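PDB 5H66: segregation and condensation protein A from Bacillus subtilis, which probably acts as the kleisin subunit of the bacterial Smc–ScpAB condensin complex, its C-terminal domain binding an Smc head in chromosome organisation and segregation. Local coordinates for residues C[50-53]-C[57-60]. Residues are numbered along the deposited sequence; the frame is centred on the assembly and turned at random.
Sequences LELM and LVLI
The peptide carbonyl of L52, a flat group, meets the backbone of L57; no flat side chain takes part. L57 N donates to L52 O at 3.1 Å. The bond is nearly straight at its hydrogen, 171°. The donor is tilted 24° from the carbonyl plane. The rest of the contact is apolar. L52 reaches two residues with different branches. Its CD2 meets CD1 of L57 at 3.8 Å, and the two side chains cross at about a right angle. Its CB lies against CG2 of V58, also at 3.8 Å, while L52 CD1 comes to 4.1 Å from the same methyl. V58 CG2 thus touches both CB and CD1 of L52. V58 N is buried here and has no partner in the model.

The order of helices and strands fits a winged-helix domain, as in the C-terminal part of kleisins. Helix 39-54 runs into the turn that leads to strand 58-62, which would be the first strand of the wing hairpin with strand 69-73. This short turn brings the strand back beside the helix end. L52 and V58 also rest on helix 11-23, and V58 and I60 touch strand 69-73.

M53 lies across I60 at about a right angle. SD is 3.4 Å from I60 CG1, and M53 CG is 3.5 Å from that same carbon, a tight fit. The methionine chain bends at its last torsion (chi3 72°), which brings CE within 3.8 Å of I60 CB. With an alanine here, CG, SD and CE would be gone, and I60 CG1 would probably face a gap and be freer to turn. M53 and I60 also pack on a chain of another protein, probably Smc.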
# COMPACT_ATOMS: atom_id res chain seq x y z
N LEU C 50 6.58 -3.47 -23.94
CA LEU C 50 5.29 -3.08 -23.38
C LEU C 50 4.73 -1.85 -24.10
O LEU C 50 3.52 -1.77 -24.36
CB LEU C 50 5.41 -2.80 -21.88
CG LEU C 50 5.94 -3.92 -20.99
CD1 LEU C 50 6.27 -3.37 -19.61
CD2 LEU C 50 4.94 -5.05 -20.89
N GLU C 51 5.59 -0.89 -24.43
CA GLU C 51 5.11 0.30 -25.13
C GLU C 51 4.70 -0.03 -26.56
O GLU C 51 3.71 0.52 -27.06
CB GLU C 51 6.19 1.39 -25.11
CG GLU C 51 5.66 2.78 -25.40
CD GLU C 51 4.84 3.34 -24.26
OE1 GLU C 51 5.20 3.08 -23.09
OE2 GLU C 51 3.83 4.03 -24.53
N LEU C 52 5.44 -0.92 -27.22
CA LEU C 52 5.06 -1.33 -28.57
C LEU C 52 3.73 -2.07 -28.56
O LEU C 52 2.91 -1.90 -29.47
CB LEU C 52 6.16 -2.19 -29.19
CG LEU C 52 7.42 -1.42 -29.60
CD1 LEU C 52 8.60 -2.36 -29.77
CD2 LEU C 52 7.18 -0.63 -30.88
N MET C 53 3.51 -2.90 -27.54
CA MET C 53 2.21 -3.54 -27.36
C MET C 53 1.10 -2.51 -27.23
O MET C 53 0.00 -2.69 -27.77
CB MET C 53 2.24 -4.45 -26.13
CG MET C 53 3.17 -5.64 -26.26
SD MET C 53 3.50 -6.50 -24.70
CE MET C 53 1.93 -7.31 -24.42
N LEU C 57 1.69 -2.30 -32.32
CA LEU C 57 2.70 -2.57 -33.33
C LEU C 57 3.35 -3.95 -33.19
O LEU C 57 4.05 -4.37 -34.11
CB LEU C 57 3.81 -1.51 -33.29
CG LEU C 57 3.42 -0.04 -33.46
CD1 LEU C 57 4.64 0.85 -33.29
CD2 LEU C 57 2.78 0.20 -34.82
N VAL C 58 3.13 -4.64 -32.08
CA VAL C 58 3.77 -5.92 -31.82
C VAL C 58 2.75 -6.87 -31.21
O VAL C 58 1.90 -6.45 -30.42
CB VAL C 58 4.99 -5.75 -30.89
CG1 VAL C 58 5.44 -7.08 -30.31
CG2 VAL C 58 6.14 -5.08 -31.63
N LEU C 59 2.81 -8.14 -31.60
CA LEU C 59 2.02 -9.19 -30.97
C LEU C 59 2.91 -10.02 -30.05
O LEU C 59 4.04 -10.38 -30.42
CB LEU C 59 1.37 -10.10 -32.03
CG LEU C 59 1.04 -11.55 -31.66
CD1 LEU C 59 -0.02 -11.66 -30.57
CD2 LEU C 59 0.61 -12.33 -32.90
N ILE C 60 2.40 -10.32 -28.86
CA ILE C 60 3.15 -11.01 -27.82
C ILE C 60 2.42 -12.29 -27.45
O ILE C 60 1.19 -12.32 -27.40
CB ILE C 60 3.33 -10.10 -26.58
CG1 ILE C 60 4.20 -8.91 -26.95
CG2 ILE C 60 3.94 -10.88 -25.42
CD1 ILE C 60 5.60 -9.29 -27.28